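Local coordinates for protein Cj0977 (Campylobacter jejuni, PDB 3BNV) that is of unknown function but has a hot-dog fold and is a sigma28-regulated, nonflagellar protein linked to virulence, at residues Leu51-Thr54 / Ser55-Ala59. Residues are numbered along the deposited sequence; the frame is centred on the assembly and turned at random.
Sequences LITT and SEMVA
Thr54 O accepts a nearly straight hydrogen bond from Met57 N at 3.0 Å, closing a type I beta turn whose inner residues are Ser55 and Glu56, one residue beyond the end of strand 46-52. Thr54 also grips the turn with its side chain: chi1 of 78° swings OG1 toward the following peptides, where it accepts a hydrogen bond from Glu56 N, OG1 to N 3.2 Å. Two consecutive backbone N-H groups are thus held by one residue. The selenomethionine Met57 folds back along the incoming chain, its SE lying 3.8 Å from Thr53 CA. A bend at chi3 (-39°) places the terminal CE 3.9 Å from Thr53 CG2, the two side chains crossing at about a right angle. Leu51 meets the same methyl tip to tip, CD2 to CE 4.1 Å. Thr53 OG1 turns instead to Gly103 N and Asp104 O, tying the chain to the residues just before strand 105-112. Phe69 of helix 67-82 packs on Met57, and Ala73 on Leu51. The arrangement is an ST turn overlapping a type I beta turn, leading from a strand toward the central helix of the hot-dog fold.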
ATOM      1  N   LEU A  51      -4.147  -4.324 -12.156  1.00 31.86           N
ATOM      2  CA  LEU A  51      -4.372  -5.054 -10.923  1.00 31.86           C
ATOM      3  C   LEU A  51      -5.713  -5.737 -11.030  1.00 32.02           C
ATOM      4  O   LEU A  51      -6.741  -5.070 -11.145  1.00 31.97           O
ATOM      5  CB  LEU A  51      -4.388  -4.107  -9.731  1.00 31.73           C
ATOM      6  CG  LEU A  51      -4.604  -4.690  -8.338  1.00 32.33           C
ATOM      7  CD1 LEU A  51      -3.348  -5.389  -7.893  1.00 33.71           C
ATOM      8  CD2 LEU A  51      -4.964  -3.619  -7.307  1.00 31.92           C
ATOM      9  N   ILE A  52      -5.713  -7.068 -11.043  1.00 32.11           N
ATOM     10  CA  ILE A  52      -6.985  -7.760 -10.935  1.00 32.25           C
ATOM     11  C   ILE A  52      -7.247  -8.056  -9.462  1.00 32.32           C
ATOM     12  O   ILE A  52      -6.434  -8.691  -8.782  1.00 32.70           O
ATOM     13  CB  ILE A  52      -7.134  -8.987 -11.886  1.00 31.75           C
ATOM     14  CG1 ILE A  52      -6.557 -10.241 -11.279  1.00 32.65           C
ATOM     15  CG2 ILE A  52      -6.461  -8.711 -13.192  1.00 31.01           C
ATOM     16  CD1 ILE A  52      -5.696 -11.070 -12.291  1.00 34.51           C
ATOM     17  N   THR A  53      -8.364  -7.551  -8.968  1.00 32.11           N
ATOM     18  CA  THR A  53      -8.668  -7.684  -7.555  1.00 32.43           C
ATOM     19  C   THR A  53      -9.002  -9.136  -7.222  1.00 32.61           C
ATOM     20  O   THR A  53      -9.632  -9.825  -8.011  1.00 32.64           O
ATOM     21  CB  THR A  53      -9.828  -6.768  -7.131  1.00 32.44           C
ATOM     22  OG1 THR A  53     -11.031  -7.173  -7.792  1.00 32.20           O
ATOM     23  CG2 THR A  53      -9.515  -5.357  -7.498  1.00 32.29           C
ATOM     24  N   THR A  54      -8.550  -9.608  -6.061  1.00 32.72           N
ATOM     25  CA  THR A  54      -8.823 -11.006  -5.678  1.00 32.62           C
ATOM     26  C   THR A  54      -9.342 -11.063  -4.250  1.00 32.59           C
ATOM     27  O   THR A  54      -9.301 -10.072  -3.511  1.00 32.05           O
ATOM     28  CB  THR A  54      -7.583 -11.961  -5.803  1.00 32.45           C
ATOM     29  OG1 THR A  54      -6.705 -11.769  -4.687  1.00 33.16           O
ATOM     30  CG2 THR A  54      -6.822 -11.737  -7.101  1.00 31.18           C
ATOM     31  N   SER A  55      -9.834 -12.233  -3.866  1.00 32.84           N
ATOM     32  CA  SER A  55     -10.421 -12.374  -2.547  1.00 33.10           C
ATOM     33  C   SER A  55      -9.377 -12.231  -1.455  1.00 33.32           C
ATOM     34  O   SER A  55      -9.725 -12.114  -0.294  1.00 33.28           O
ATOM     35  CB  SER A  55     -11.094 -13.704  -2.416  1.00 33.05           C
ATOM     36  OG  SER A  55     -10.128 -14.719  -2.588  1.00 34.68           O
ATOM     37  N   GLU A  56      -8.099 -12.211  -1.829  1.00 33.75           N
ATOM     38  CA  GLU A  56      -7.027 -12.016  -0.851  1.00 34.63           C
ATOM     39  C   GLU A  56      -6.857 -10.577  -0.406  1.00 34.30           C
ATOM     40  O   GLU A  56      -6.148 -10.312   0.555  1.00 34.19           O
ATOM     41  CB  GLU A  56      -5.701 -12.578  -1.378  1.00 34.39           C
ATOM     42  CG  GLU A  56      -5.695 -14.125  -1.347  1.00 37.10           C
ATOM     43  CD  GLU A  56      -4.344 -14.732  -1.715  1.00 38.01           C
ATOM     44  OE1 GLU A  56      -3.557 -14.030  -2.405  1.00 40.94           O
ATOM     45  OE2 GLU A  56      -4.080 -15.900  -1.317  1.00 39.33           O
HETATM   46  N   MSE A  57      -7.506  -9.649  -1.104  1.00 34.66           N
HETATM   47  CA  MSE A  57      -7.388  -8.236  -0.775  1.00 36.10           C
HETATM   48  C   MSE A  57      -8.652  -7.606  -0.182  1.00 34.14           C
HETATM   49  O   MSE A  57      -8.706  -6.400   0.018  1.00 34.04           O
HETATM   50  CB  MSE A  57      -6.858  -7.438  -1.971  1.00 35.81           C
HETATM   51  CG  MSE A  57      -6.668  -8.263  -3.230  1.00 39.02           C
HETATM   52 SE   MSE A  57      -6.043  -7.251  -4.792  1.00 44.19          SE
HETATM   53  CE  MSE A  57      -7.096  -5.657  -4.509  1.00 42.00           C
ATOM     54  N   VAL A  58      -9.660  -8.409   0.120  1.00 33.22           N
ATOM     55  CA  VAL A  58     -10.895  -7.860   0.661  1.00 32.53           C
ATOM     56  C   VAL A  58     -10.717  -7.343   2.074  1.00 32.29           C
ATOM     57  O   VAL A  58      -9.920  -7.869   2.827  1.00 32.20           O
ATOM     58  CB  VAL A  58     -12.058  -8.890   0.671  1.00 32.57           C
ATOM     59  CG1 VAL A  58     -12.407  -9.327  -0.750  1.00 31.06           C
ATOM     60  CG2 VAL A  58     -11.710 -10.080   1.592  1.00 32.43           C
ATOM     61  N   ALA A  59     -11.494  -6.324   2.421  1.00 32.19           N
ATOM     62  CA  ALA A  59     -11.550  -5.802   3.772  1.00 32.32           C
ATOM     63  C   ALA A  59     -12.701  -6.436   4.522  1.00 32.46           C
ATOM     64  O   ALA A  59     -12.669  -6.546   5.740  1.00 32.41           O
ATOM     65  CB  ALA A  59     -11.749  -4.313   3.731  1.00 32.29           C
TER